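Local coordinates for putative uncharacterized protein TTHB071 (Thermus thermophilus, PDB 3AYV) that is of unknown function but binds zinc ions in a xylose isomerase-like TIM barrel and may take part in protection against oxidative stress, at residues L186-T191 against W199-G204; R4-L9 against T219-V224; A163-V168 against V194-W199; L135-E140 against L157-D162. One frame throughout, in Å; residues are numbered along the deposited sequence.

Overall arrangement
All four interactions belong to one eight-stranded TIM barrel and gather at its zinc cluster. Interactions 2 and 4 are buried in the wall itself: each joins neighbouring parallel strands through backbone hydrogen bonds, and each sends acidic side chains to the metals, E223 from one and E136 with D162 from the other. Interaction 1 starts on strand 185-188, which lies between strands 158-162 and 219-222, but its contact, also buried, is made mostly in the loop beyond, by a single antiparallel bridge and a turn. Interaction 3 is only partly buried and has no hydrogen bond across it; a third zinc joins its helix and loop. Interactions 1 and 3 share W199.

Interaction 1: L186-T191 against W199-G204; sequences LHLNDT and WNLGRG. With ZN (zinc ion), chain F.
In L201, CG lies anti to the carbonyl carbon, beside the backbone N (chi1 -59°). The CD2 branch packs on L188 CB at 4.1 Å. D190 CG is turned off the staggered positions (chi1 -141°), and its carboxylate is shared between two backbone amides: OD2 takes a weak bond from G204 N (2.8 Å), while OD1 receives T191 N (2.9 Å). An aspartate suits this place because one short carboxylate can tie its own segment, through T191, to the facing one, through G204. The backbones meet in one antiparallel bridge, D190 N to W199 O (2.8 Å) and W199 N to D190 O (3.1 Å). A type II turn follows from N200 to R203, with glycine at G202, where a CB would press on the preceding carbonyl. R203 NH2 lies over the centre of the W199 ring in a cation-pi contact, and NH1 pairs with E226. H187 ND1 binds zinc at 2.4 Å; the loop continues this metal-bearing strand at the C-terminal mouth of a TIM barrel.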
loop_
_atom_site.group_PDB
_atom_site.type_symbol
_atom_site.label_atom_id
_atom_site.label_comp_id
_atom_site.label_asym_id
_atom_site.label_seq_id
_atom_site.Cartn_x
_atom_site.Cartn_y
_atom_site.Cartn_z
ATOM N N LEU A 186 3.195 1.895 -6.639
ATOM C CA LEU A 186 4.271 0.981 -6.267
ATOM C C LEU A 186 4.788 1.286 -4.892
ATOM O O LEU A 186 4.995 2.456 -4.539
ATOM C CB LEU A 186 5.414 0.985 -7.295
ATOM C CG LEU A 186 4.982 0.199 -8.537
ATOM C CD1 LEU A 186 4.496 1.158 -9.611
ATOM C CD2 LEU A 186 6.063 -0.775 -9.047
ATOM N N HIS A 187 4.941 0.228 -4.100
ATOM C CA HIS A 187 5.575 0.326 -2.795
ATOM C C HIS A 187 7.011 -0.119 -2.961
ATOM O O HIS A 187 7.276 -1.268 -3.318
ATOM C CB HIS A 187 4.835 -0.546 -1.783
ATOM C CG HIS A 187 3.658 0.132 -1.160
ATOM N ND1 HIS A 187 2.937 -0.433 -0.133
ATOM C CD2 HIS A 187 3.092 1.342 -1.392
ATOM C CE1 HIS A 187 1.950 0.376 0.214
ATOM N NE2 HIS A 187 2.030 1.467 -0.525
ATOM N N LEU A 188 7.934 0.809 -2.725
ATOM C CA LEU A 188 9.347 0.586 -3.033
ATOM C C LEU A 188 10.219 0.498 -1.803
ATOM O O LEU A 188 10.112 1.325 -0.902
ATOM C CB LEU A 188 9.879 1.711 -3.909
ATOM C CG LEU A 188 9.193 1.889 -5.277
ATOM C CD1 LEU A 188 9.895 3.083 -5.938
ATOM C CD2 LEU A 188 9.364 0.649 -6.115
ATOM N N ASN A 189 11.064 -0.523 -1.789
ATOM C CA ASN A 189 12.137 -0.669 -0.809
ATOM C C ASN A 189 12.975 -1.857 -1.246
ATOM O O ASN A 189 12.715 -2.399 -2.322
ATOM C CB ASN A 189 11.587 -0.809 0.630
ATOM C CG ASN A 189 10.628 -1.980 0.798
ATOM O OD1 ASN A 189 10.806 -3.041 0.195
ATOM N ND2 ASN A 189 9.596 -1.784 1.624
ATOM N N ASP A 190 13.975 -2.244 -0.443
ATOM C CA ASP A 190 14.734 -3.444 -0.735
ATOM C C ASP A 190 14.804 -4.379 0.480
ATOM O O ASP A 190 14.502 -3.989 1.610
ATOM C CB ASP A 190 16.137 -3.111 -1.274
ATOM C CG ASP A 190 16.576 -4.059 -2.384
ATOM O OD1 ASP A 190 16.007 -5.168 -2.504
ATOM O OD2 ASP A 190 17.550 -3.737 -3.109
ATOM N N THR A 191 15.190 -5.610 0.205
ATOM C CA THR A 191 15.185 -6.677 1.185
ATOM C C THR A 191 16.401 -7.559 0.910
ATOM O O THR A 191 16.908 -7.602 -0.218
ATOM C CB THR A 191 13.895 -7.527 1.080
ATOM O OG1 THR A 191 14.059 -8.725 1.858
ATOM C CG2 THR A 191 13.585 -7.916 -0.385
ATOM N N TRP A 199 14.492 -1.586 3.528
ATOM C CA TRP A 199 15.750 -0.878 3.304
ATOM C C TRP A 199 15.614 0.036 2.092
ATOM O O TRP A 199 14.710 -0.142 1.264
ATOM C CB TRP A 199 16.873 -1.858 3.021
ATOM C CG TRP A 199 17.361 -2.690 4.194
ATOM C CD1 TRP A 199 17.211 -2.427 5.537
ATOM C CD2 TRP A 199 18.142 -3.885 4.101
ATOM N NE1 TRP A 199 17.842 -3.413 6.280
ATOM C CE2 TRP A 199 18.416 -4.316 5.421
ATOM C CE3 TRP A 199 18.624 -4.647 3.029
ATOM C CZ2 TRP A 199 19.168 -5.475 5.687
ATOM C CZ3 TRP A 199 19.359 -5.806 3.296
ATOM C CH2 TRP A 199 19.620 -6.203 4.612
ATOM N N ASN A 200 16.518 1.007 1.988
ATOM C CA ASN A 200 16.649 1.812 0.765
ATOM C C ASN A 200 16.892 1.002 -0.502
ATOM O O ASN A 200 17.529 -0.055 -0.477
ATOM C CB ASN A 200 17.814 2.813 0.917
ATOM C CG ASN A 200 17.415 4.048 1.690
ATOM O OD1 ASN A 200 18.030 4.396 2.697
ATOM N ND2 ASN A 200 16.392 4.719 1.227
ATOM N N LEU A 201 16.393 1.517 -1.622
ATOM C CA LEU A 201 16.679 0.932 -2.938
ATOM C C LEU A 201 18.193 0.837 -3.093
ATOM O O LEU A 201 18.898 1.730 -2.636
ATOM C CB LEU A 201 16.101 1.822 -4.036
ATOM C CG LEU A 201 14.589 2.067 -3.977
ATOM C CD1 LEU A 201 14.136 2.919 -5.192
ATOM C CD2 LEU A 201 13.852 0.718 -3.923
ATOM N N GLY A 202 18.672 -0.248 -3.683
ATOM C CA GLY A 202 20.112 -0.452 -3.908
ATOM C C GLY A 202 20.788 -1.268 -2.808
ATOM O O GLY A 202 21.917 -1.734 -2.993
ATOM N N ARG A 203 20.098 -1.480 -1.689
ATOM C CA ARG A 203 20.709 -2.118 -0.509
ATOM C C ARG A 203 20.517 -3.635 -0.448
ATOM O O ARG A 203 21.157 -4.311 0.363
ATOM C CB ARG A 203 20.214 -1.474 0.790
ATOM C CG ARG A 203 20.682 -0.025 1.039
ATOM C CD ARG A 203 20.813 0.257 2.559
ATOM N NE ARG A 203 21.357 -0.923 3.217
ATOM C CZ ARG A 203 21.082 -1.352 4.450
ATOM N NH1 ARG A 203 20.259 -0.702 5.258
ATOM N NH2 ARG A 203 21.651 -2.461 4.866
ATOM N N GLY A 204 19.666 -4.176 -1.312
ATOM C CA GLY A 204 19.283 -5.574 -1.188
ATOM C C GLY A 204 19.360 -6.306 -2.501
ATOM O O GLY A 204 20.208 -6.008 -3.346
HETATM ZN ZN ZN F . 3.959 -2.341 0.951
HETATM O O HOH W 1 2.874 -1.221 2.940
HETATM O O HOH W 2 5.221 -2.668 2.990
#

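Interaction 2: R4-L9 against T219-V224; sequences RLAFPL and TMVLEV. With ZN (zinc ion), chain F.
R4 lies beside V221, and its backbone bonds to M220 and L222, in the seam that closes the TIM barrel, where the first strand, 3-8, runs parallel to the last, 219-222. R4 N binds M220 O at 2.8 Å, and R4 O receives L222 N at 2.7 Å in a nearly straight bond (173°). A6 N continues the ladder to L222 O at 3.1 Å. The axes of strands 4-8 and 219-222 are turned 43° from each other, part of the twist of the barrel wall.

Around this ladder R4 and V221 project to one face of the sheet, L5 and L222 to the other, where leucines suit the apolar layer and L5 meets L19 of helix 12-22. A6 CB touches V221 CG1 at 3.8 Å and E223 CG at the same distance; so small a residue fits between the two. At the start of the strand the R4 chain is extended from CG to NE, and T219 CG2 sits over one face of its guanidinium, offset toward the rim and 3.4 Å from NE. Further out, R4 NH2 forms salt bridges with D2 and D91. A leucine in place of R4 would probably leave these two carboxylates without this positive mate. Past the other strand's end, E223 OE2 binds zinc at 2.4 Å, while OE1 accepts a weak hydrogen bond from a zinc-bound water at 2.7 Å.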
loop_
_atom_site.group_PDB
_atom_site.type_symbol
_atom_site.label_atom_id
_atom_site.label_comp_id
_atom_site.label_asym_id
_atom_site.label_seq_id
_atom_site.Cartn_x
_atom_site.Cartn_y
_atom_site.Cartn_z
ATOM N N ARG A 4 6.653 9.537 -2.934
ATOM C CA ARG A 4 6.041 9.840 -1.668
ATOM C C ARG A 4 6.773 9.060 -0.586
ATOM O O ARG A 4 7.340 7.996 -0.865
ATOM C CB ARG A 4 4.568 9.428 -1.669
ATOM C CG ARG A 4 3.806 9.905 -2.892
ATOM C CD ARG A 4 2.337 10.020 -2.674
ATOM N NE ARG A 4 1.679 10.452 -3.919
ATOM C CZ ARG A 4 0.367 10.389 -4.128
ATOM N NH1 ARG A 4 -0.443 9.908 -3.186
ATOM N NH2 ARG A 4 -0.140 10.793 -5.283
ATOM N N LEU A 5 6.772 9.600 0.629
ATOM C CA LEU A 5 7.311 8.886 1.793
ATOM C C LEU A 5 6.214 8.273 2.662
ATOM O O LEU A 5 5.282 8.962 3.072
ATOM C CB LEU A 5 8.177 9.823 2.651
ATOM C CG LEU A 5 8.833 9.159 3.862
ATOM C CD1 LEU A 5 9.868 8.113 3.455
ATOM C CD2 LEU A 5 9.464 10.231 4.755
ATOM N N ALA A 6 6.345 6.981 2.947
ATOM C CA ALA A 6 5.484 6.298 3.922
ATOM C C ALA A 6 5.912 6.631 5.339
ATOM O O ALA A 6 7.084 6.544 5.655
ATOM C CB ALA A 6 5.542 4.767 3.711
ATOM N N PHE A 7 4.957 6.997 6.182
ATOM C CA PHE A 7 5.192 7.153 7.624
ATOM C C PHE A 7 3.870 6.953 8.351
ATOM O O PHE A 7 2.805 7.241 7.804
ATOM C CB PHE A 7 5.782 8.554 7.953
ATOM C CG PHE A 7 4.935 9.707 7.462
ATOM C CD1 PHE A 7 5.087 10.189 6.173
ATOM C CD2 PHE A 7 3.980 10.289 8.288
ATOM C CE1 PHE A 7 4.292 11.240 5.703
ATOM C CE2 PHE A 7 3.169 11.351 7.836
ATOM C CZ PHE A 7 3.346 11.844 6.547
ATOM N N PRO A 8 3.918 6.443 9.587
ATOM C CA PRO A 8 2.692 6.394 10.376
ATOM C C PRO A 8 2.265 7.782 10.857
ATOM O O PRO A 8 3.121 8.651 11.109
ATOM C CB PRO A 8 3.072 5.510 11.564
ATOM C CG PRO A 8 4.558 5.664 11.685
ATOM C CD PRO A 8 5.069 5.838 10.284
ATOM N N LEU A 9 0.957 7.975 10.996
ATOM C CA LEU A 9 0.401 9.189 11.578
ATOM C C LEU A 9 1.077 9.483 12.931
ATOM O O LEU A 9 1.333 10.653 13.270
ATOM C CB LEU A 9 -1.109 9.032 11.738
ATOM C CG LEU A 9 -1.867 10.199 12.368
ATOM C CD1 LEU A 9 -1.624 11.480 11.528
ATOM C CD2 LEU A 9 -3.344 9.842 12.491
ATOM N N THR A 219 2.774 6.539 -9.398
ATOM C CA THR A 219 3.009 6.968 -8.030
ATOM C C THR A 219 3.884 5.915 -7.358
ATOM O O THR A 219 3.611 4.712 -7.468
ATOM C CB THR A 219 1.712 7.197 -7.264
ATOM O OG1 THR A 219 0.935 8.196 -7.945
ATOM C CG2 THR A 219 2.007 7.689 -5.842
ATOM N N MET A 220 4.952 6.386 -6.708
ATOM C CA MET A 220 5.895 5.530 -6.016
ATOM C C MET A 220 6.009 5.962 -4.562
ATOM O O MET A 220 6.171 7.154 -4.266
ATOM C CB MET A 220 7.242 5.573 -6.714
ATOM C CG MET A 220 7.249 4.826 -8.040
ATOM S SD MET A 220 8.731 5.217 -8.952
ATOM C CE MET A 220 8.452 6.968 -9.278
ATOM N N VAL A 221 5.884 4.990 -3.655
ATOM C CA VAL A 221 5.908 5.263 -2.236
ATOM C C VAL A 221 7.168 4.607 -1.679
ATOM O O VAL A 221 7.383 3.417 -1.862
ATOM C CB VAL A 221 4.684 4.653 -1.486
ATOM C CG1 VAL A 221 4.816 4.932 0.030
ATOM C CG2 VAL A 221 3.390 5.249 -2.004
ATOM N N LEU A 222 8.011 5.395 -1.042
ATOM C CA LEU A 222 9.196 4.858 -0.400
ATOM C C LEU A 222 8.792 4.336 0.974
ATOM O O LEU A 222 8.545 5.097 1.906
ATOM C CB LEU A 222 10.296 5.923 -0.288
ATOM C CG LEU A 222 10.729 6.497 -1.643
ATOM C CD1 LEU A 222 11.774 7.591 -1.426
ATOM C CD2 LEU A 222 11.293 5.387 -2.537
ATOM N N GLU A 223 8.710 3.017 1.068
ATOM C CA GLU A 223 8.354 2.337 2.295
ATOM C C GLU A 223 9.654 1.920 2.964
ATOM O O GLU A 223 10.025 0.750 2.977
ATOM C CB GLU A 223 7.498 1.145 1.945
ATOM C CG GLU A 223 6.105 1.636 1.614
ATOM C CD GLU A 223 5.088 0.715 2.095
ATOM O OE1 GLU A 223 4.110 1.165 2.765
ATOM O OE2 GLU A 223 5.292 -0.476 1.779
ATOM N N VAL A 224 10.359 2.926 3.466
ATOM C CA VAL A 224 11.737 2.784 3.904
ATOM C C VAL A 224 11.845 3.266 5.336
ATOM O O VAL A 224 11.349 4.350 5.680
ATOM C CB VAL A 224 12.694 3.581 2.961
ATOM C CG1 VAL A 224 14.107 3.651 3.510
ATOM C CG2 VAL A 224 12.732 2.936 1.571
HETATM ZN ZN ZN F . 3.959 -2.341 0.951
HETATM O O HOH W 1 2.874 -1.221 2.940
HETATM O O HOH W 2 5.221 -2.668 2.990
#

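Interaction 3: A163-V168 against V194-W199; sequences AAHARV and VYDRHW. With ZN (zinc ion), chain G.
H165 and D196 are joined by metal coordination, with no hydrogen bond between the two segments. H165 NE2 binds a zinc ion at 2.3 Å and D196 OD2 binds it at 2.1 Å. H198 NE2 is the third protein ligand, and three waters complete a six-coordinate shell. D196 CG stands anti to its backbone N (chi1 -167°), on the side where OD2 meets the H165 ring at its edge, near the ring plane; ring and carboxylate are turned 72° apart. The 3.1 Å between H165 NE2 and D196 OD2 reflects their common metal.

Van der Waals packing of small apolar side chains on polar atoms of the loop backs the site. A164 CB lies 3.6 Å from D196 OD1, its small methyl letting the loop come close to helix 163-169. V168 CG1 lies 3.8 Å from Y195 O, and CG2 lies 4.0 Å from D196 N.

A polar bond outside the two segments orients H165: its ND1 is hydrogen-bonded to N137 O, a second-shell contact that fixes the turn of the imidazole while NE2 faces the metal. In the loop, an inverse gamma turn is centred on D196, and the chain then brings H198 round to the same ion.

Nitrogen and carboxylate ligands together suit zinc. Since coordination carries the polar part of this contact, loop and helix would probably be less firmly coupled without the metal.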
loop_
_atom_site.group_PDB
_atom_site.type_symbol
_atom_site.label_atom_id
_atom_site.label_comp_id
_atom_site.label_asym_id
_atom_site.label_seq_id
_atom_site.Cartn_x
_atom_site.Cartn_y
_atom_site.Cartn_z
ATOM N N ALA A 163 7.165 -5.254 -4.191
ATOM C CA ALA A 163 8.046 -6.331 -4.678
ATOM C C ALA A 163 8.678 -7.152 -3.553
ATOM O O ALA A 163 8.893 -8.350 -3.710
ATOM C CB ALA A 163 9.143 -5.766 -5.625
ATOM N N ALA A 164 8.988 -6.501 -2.440
ATOM C CA ALA A 164 9.584 -7.212 -1.302
ATOM C C ALA A 164 8.597 -8.225 -0.704
ATOM O O ALA A 164 8.996 -9.328 -0.316
ATOM C CB ALA A 164 10.055 -6.227 -0.248
ATOM N N HIS A 165 7.316 -7.856 -0.624
ATOM C CA HIS A 165 6.334 -8.807 -0.130
ATOM C C HIS A 165 6.291 -10.016 -1.036
ATOM O O HIS A 165 6.194 -11.141 -0.547
ATOM C CB HIS A 165 4.940 -8.176 -0.038
ATOM C CG HIS A 165 4.819 -7.139 1.031
ATOM N ND1 HIS A 165 3.690 -6.365 1.182
ATOM C CD2 HIS A 165 5.697 -6.725 1.985
ATOM C CE1 HIS A 165 3.869 -5.523 2.187
ATOM N NE2 HIS A 165 5.082 -5.721 2.684
ATOM N N ALA A 166 6.345 -9.810 -2.358
ATOM C CA ALA A 166 6.380 -10.958 -3.272
ATOM C C ALA A 166 7.626 -11.833 -3.030
ATOM O O ALA A 166 7.555 -13.067 -3.010
ATOM C CB ALA A 166 6.323 -10.484 -4.731
ATOM N N ARG A 167 8.750 -11.175 -2.802
ATOM C CA ARG A 167 10.025 -11.883 -2.655
ATOM C C ARG A 167 10.083 -12.664 -1.361
ATOM O O ARG A 167 10.536 -13.810 -1.361
ATOM C CB ARG A 167 11.177 -10.879 -2.702
ATOM C CG ARG A 167 12.592 -11.500 -2.545
ATOM C CD ARG A 167 12.941 -12.539 -3.609
ATOM N NE ARG A 167 14.329 -13.005 -3.432
ATOM C CZ ARG A 167 15.343 -12.680 -4.235
ATOM N NH1 ARG A 167 15.136 -11.899 -5.290
ATOM N NH2 ARG A 167 16.571 -13.149 -3.986
ATOM N N VAL A 168 9.638 -12.062 -0.254
ATOM C CA VAL A 168 9.800 -12.737 1.031
ATOM C C VAL A 168 8.579 -13.537 1.500
ATOM O O VAL A 168 8.735 -14.489 2.267
ATOM C CB VAL A 168 10.325 -11.813 2.150
ATOM C CG1 VAL A 168 11.595 -11.036 1.667
ATOM C CG2 VAL A 168 9.272 -10.848 2.633
ATOM N N VAL A 194 15.076 -12.370 2.796
ATOM C CA VAL A 194 14.653 -13.187 3.941
ATOM C C VAL A 194 13.580 -12.482 4.769
ATOM O O VAL A 194 12.529 -13.068 5.051
ATOM C CB VAL A 194 15.854 -13.575 4.860
ATOM C CG1 VAL A 194 15.363 -14.471 6.030
ATOM C CG2 VAL A 194 16.927 -14.313 4.046
ATOM N N TYR A 195 13.835 -11.236 5.147
ATOM C CA TYR A 195 12.881 -10.450 5.911
ATOM C C TYR A 195 12.407 -9.253 5.099
ATOM O O TYR A 195 13.142 -8.750 4.241
ATOM C CB TYR A 195 13.479 -9.948 7.236
ATOM C CG TYR A 195 13.865 -11.097 8.106
ATOM C CD1 TYR A 195 12.900 -11.792 8.835
ATOM C CD2 TYR A 195 15.186 -11.534 8.160
ATOM C CE1 TYR A 195 13.244 -12.912 9.599
ATOM C CE2 TYR A 195 15.548 -12.622 8.944
ATOM C CZ TYR A 195 14.566 -13.305 9.660
ATOM O OH TYR A 195 14.901 -14.402 10.416
ATOM N N ASP A 196 11.218 -8.770 5.423
ATOM C CA ASP A 196 10.718 -7.530 4.850
ATOM C C ASP A 196 11.427 -6.337 5.503
ATOM O O ASP A 196 10.928 -5.738 6.445
ATOM C CB ASP A 196 9.212 -7.449 5.045
ATOM C CG ASP A 196 8.576 -6.354 4.213
ATOM O OD1 ASP A 196 9.107 -5.927 3.169
ATOM O OD2 ASP A 196 7.518 -5.928 4.640
ATOM N N ARG A 197 12.606 -6.005 4.968
ATOM C CA ARG A 197 13.554 -5.102 5.633
ATOM C C ARG A 197 13.205 -3.643 5.571
ATOM O O ARG A 197 13.579 -2.878 6.485
ATOM C CB ARG A 197 14.966 -5.301 5.058
ATOM C CG ARG A 197 15.524 -6.679 5.319
ATOM C CD ARG A 197 15.845 -6.816 6.796
ATOM N NE ARG A 197 16.664 -7.989 7.025
ATOM C CZ ARG A 197 17.245 -8.272 8.191
ATOM N NH1 ARG A 197 17.085 -7.482 9.236
ATOM N NH2 ARG A 197 17.981 -9.354 8.288
ATOM N N HIS A 198 12.479 -3.249 4.524
ATOM C CA HIS A 198 12.193 -1.831 4.296
ATOM C C HIS A 198 13.495 -1.016 4.202
ATOM O O HIS A 198 13.583 0.085 4.737
ATOM C CB HIS A 198 11.221 -1.264 5.357
ATOM C CG HIS A 198 9.812 -1.743 5.191
ATOM N ND1 HIS A 198 8.720 -0.910 5.316
ATOM C CD2 HIS A 198 9.319 -2.959 4.847
ATOM C CE1 HIS A 198 7.614 -1.597 5.089
ATOM N NE2 HIS A 198 7.950 -2.845 4.815
ATOM N N TRP A 199 14.492 -1.586 3.528
ATOM C CA TRP A 199 15.750 -0.878 3.304
ATOM C C TRP A 199 15.614 0.036 2.092
ATOM O O TRP A 199 14.710 -0.142 1.264
ATOM C CB TRP A 199 16.873 -1.858 3.021
ATOM C CG TRP A 199 17.361 -2.690 4.194
ATOM C CD1 TRP A 199 17.211 -2.427 5.537
ATOM C CD2 TRP A 199 18.142 -3.885 4.101
ATOM N NE1 TRP A 199 17.842 -3.413 6.280
ATOM C CE2 TRP A 199 18.416 -4.316 5.421
ATOM C CE3 TRP A 199 18.624 -4.647 3.029
ATOM C CZ2 TRP A 199 19.168 -5.475 5.687
ATOM C CZ3 TRP A 199 19.359 -5.806 3.296
ATOM C CH2 TRP A 199 19.620 -6.203 4.612
HETATM ZN ZN ZN G . 6.360 -4.302 3.877
HETATM O O HOH W 3 7.752 -4.012 1.963
HETATM O O HOH W 2 5.221 -2.668 2.990
HETATM O O HOH W 4 5.104 -4.479 5.657
#

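Interaction 4: L135-E140 against L157-D162; sequences LENSHE and LGFCFD. With ZN (zinc ion), chain F; ZN (zinc ion), chain E.
The zinc ligands E136 and D162 come from adjacent, parallel-running segments at the mouth of the barrel, and E136 OE2 and D162 OD2 bind the same ion, each at 2.1 Å; H187 and E223 add to it. E136 OE1 takes a second zinc at 1.9 Å, completed by H55, H96 and waters, so one carboxylate bridges two metals. Behind the ligands, L135 N binds G158 O and C160 N binds L135 O, both at 2.9 Å. The strands belong to a beta-alpha-beta unit crossing through helix 147-153, against which L135, L157 and F159 turn their apolar side chains. Beyond E136 the ladder continues with a weak bond from N137 N to C160 O, and the N137 side chain, CG between backbone N and carbonyl carbon (chi1 58°), adds two more. Its OD1 receives D162 N on an in-plane lone pair (2.8 Å, 176°), and its ND2 gives to D162 O at 3.0 Å. An alanine here would probably leave both D162 backbone groups without these mates and its metal-binding carboxylate less firmly placed. D162 OD1 also caps helix 163-169 by accepting H165 N.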
loop_
_atom_site.group_PDB
_atom_site.type_symbol
_atom_site.label_atom_id
_atom_site.label_comp_id
_atom_site.label_asym_id
_atom_site.label_seq_id
_atom_site.Cartn_x
_atom_site.Cartn_y
_atom_site.Cartn_z
ATOM N N LEU A 135 -5.626 -2.315 -3.740
ATOM C CA LEU A 135 -5.254 -3.537 -3.020
ATOM C C LEU A 135 -3.781 -3.850 -3.232
ATOM O O LEU A 135 -3.309 -3.917 -4.371
ATOM C CB LEU A 135 -6.140 -4.698 -3.541
ATOM C CG LEU A 135 -5.891 -6.137 -3.060
ATOM C CD1 LEU A 135 -5.921 -6.183 -1.533
ATOM C CD2 LEU A 135 -6.954 -7.014 -3.670
ATOM N N GLU A 136 -3.055 -4.064 -2.125
ATOM C CA GLU A 136 -1.603 -4.327 -2.159
ATOM C C GLU A 136 -1.358 -5.823 -1.934
ATOM O O GLU A 136 -2.075 -6.439 -1.131
ATOM C CB GLU A 136 -0.945 -3.510 -1.043
ATOM C CG GLU A 136 0.523 -3.698 -0.902
ATOM C CD GLU A 136 1.064 -3.161 0.412
ATOM O OE1 GLU A 136 0.388 -2.405 1.123
ATOM O OE2 GLU A 136 2.198 -3.496 0.740
ATOM N N ASN A 137 -0.395 -6.422 -2.653
ATOM C CA ASN A 137 -0.055 -7.824 -2.362
ATOM C C ASN A 137 0.686 -7.882 -1.020
ATOM O O ASN A 137 1.508 -7.005 -0.714
ATOM C CB ASN A 137 0.815 -8.456 -3.467
ATOM C CG ASN A 137 2.128 -7.695 -3.707
ATOM O OD1 ASN A 137 2.111 -6.532 -4.104
ATOM N ND2 ASN A 137 3.274 -8.360 -3.446
ATOM N N SER A 138 0.405 -8.938 -0.260
ATOM C CA SER A 138 1.043 -9.188 1.019
ATOM C C SER A 138 1.539 -10.638 1.052
ATOM O O SER A 138 2.658 -10.904 0.605
ATOM C CB SER A 138 0.096 -8.830 2.180
ATOM O OG SER A 138 -1.143 -9.532 2.093
ATOM N N HIS A 139 0.675 -11.574 1.440
ATOM C CA HIS A 139 1.038 -12.970 1.604
ATOM C C HIS A 139 0.493 -13.903 0.535
ATOM O O HIS A 139 0.663 -15.112 0.665
ATOM C CB HIS A 139 0.610 -13.478 3.011
ATOM C CG HIS A 139 1.278 -12.731 4.117
ATOM N ND1 HIS A 139 2.543 -13.044 4.564
ATOM C CD2 HIS A 139 0.888 -11.635 4.816
ATOM C CE1 HIS A 139 2.896 -12.190 5.511
ATOM N NE2 HIS A 139 1.908 -11.322 5.681
ATOM N N GLU A 140 -0.129 -13.359 -0.527
ATOM C CA GLU A 140 -0.686 -14.228 -1.575
ATOM C C GLU A 140 0.472 -14.962 -2.239
ATOM O O GLU A 140 1.509 -14.357 -2.511
ATOM C CB GLU A 140 -1.492 -13.451 -2.643
ATOM C CG GLU A 140 -2.738 -12.714 -2.101
ATOM C CD GLU A 140 -2.398 -11.392 -1.429
ATOM O OE1 GLU A 140 -1.221 -10.975 -1.415
ATOM O OE2 GLU A 140 -3.327 -10.761 -0.881
ATOM N N LEU A 157 -11.308 -1.023 -8.614
ATOM C CA LEU A 157 -10.269 -1.360 -7.629
ATOM C C LEU A 157 -8.921 -1.425 -8.324
ATOM O O LEU A 157 -8.765 -2.122 -9.335
ATOM C CB LEU A 157 -10.595 -2.709 -6.999
ATOM C CG LEU A 157 -9.656 -3.227 -5.928
ATOM C CD1 LEU A 157 -9.685 -2.259 -4.731
ATOM C CD2 LEU A 157 -10.107 -4.652 -5.553
ATOM N N GLY A 158 -7.937 -0.709 -7.794
ATOM C CA GLY A 158 -6.612 -0.749 -8.395
ATOM C C GLY A 158 -5.696 -1.688 -7.611
ATOM O O GLY A 158 -6.101 -2.233 -6.579
ATOM N N PHE A 159 -4.464 -1.828 -8.104
ATOM C CA PHE A 159 -3.450 -2.706 -7.533
ATOM C C PHE A 159 -2.189 -1.909 -7.153
ATOM O O PHE A 159 -1.722 -1.055 -7.922
ATOM C CB PHE A 159 -3.110 -3.816 -8.535
ATOM C CG PHE A 159 -1.983 -4.725 -8.080
ATOM C CD1 PHE A 159 -2.065 -5.395 -6.856
ATOM C CD2 PHE A 159 -0.836 -4.891 -8.868
ATOM C CE1 PHE A 159 -1.011 -6.220 -6.403
ATOM C CE2 PHE A 159 0.206 -5.736 -8.445
ATOM C CZ PHE A 159 0.116 -6.395 -7.204
ATOM N N CYS A 160 -1.680 -2.162 -5.948
ATOM C CA CYS A 160 -0.414 -1.614 -5.483
ATOM C C CYS A 160 0.574 -2.779 -5.370
ATOM O O CYS A 160 0.324 -3.731 -4.621
ATOM C CB CYS A 160 -0.609 -0.942 -4.112
ATOM S SG CYS A 160 0.989 -0.425 -3.369
ATOM N N PHE A 161 1.689 -2.711 -6.097
ATOM C CA PHE A 161 2.674 -3.783 -6.071
ATOM C C PHE A 161 3.780 -3.457 -5.081
ATOM O O PHE A 161 4.443 -2.414 -5.182
ATOM C CB PHE A 161 3.294 -4.009 -7.462
ATOM C CG PHE A 161 4.405 -5.057 -7.502
ATOM C CD1 PHE A 161 4.265 -6.296 -6.875
ATOM C CD2 PHE A 161 5.603 -4.785 -8.179
ATOM C CE1 PHE A 161 5.294 -7.238 -6.937
ATOM C CE2 PHE A 161 6.618 -5.720 -8.269
ATOM C CZ PHE A 161 6.473 -6.958 -7.637
ATOM N N ASP A 162 3.994 -4.395 -4.162
ATOM C CA ASP A 162 5.109 -4.364 -3.254
ATOM C C ASP A 162 6.019 -5.528 -3.570
ATOM O O ASP A 162 5.687 -6.669 -3.249
ATOM C CB ASP A 162 4.604 -4.472 -1.815
ATOM C CG ASP A 162 5.720 -4.255 -0.798
ATOM O OD1 ASP A 162 6.756 -4.938 -0.841
ATOM O OD2 ASP A 162 5.574 -3.373 0.042
HETATM ZN ZN ZN F . 3.959 -2.341 0.951
HETATM ZN ZN ZN E . 1.129 -2.395 2.913
HETATM O O HOH W 1 2.874 -1.221 2.940
HETATM O O HOH W 5 2.385 -3.029 4.930
HETATM O O HOH W 2 5.221 -2.668 2.990
#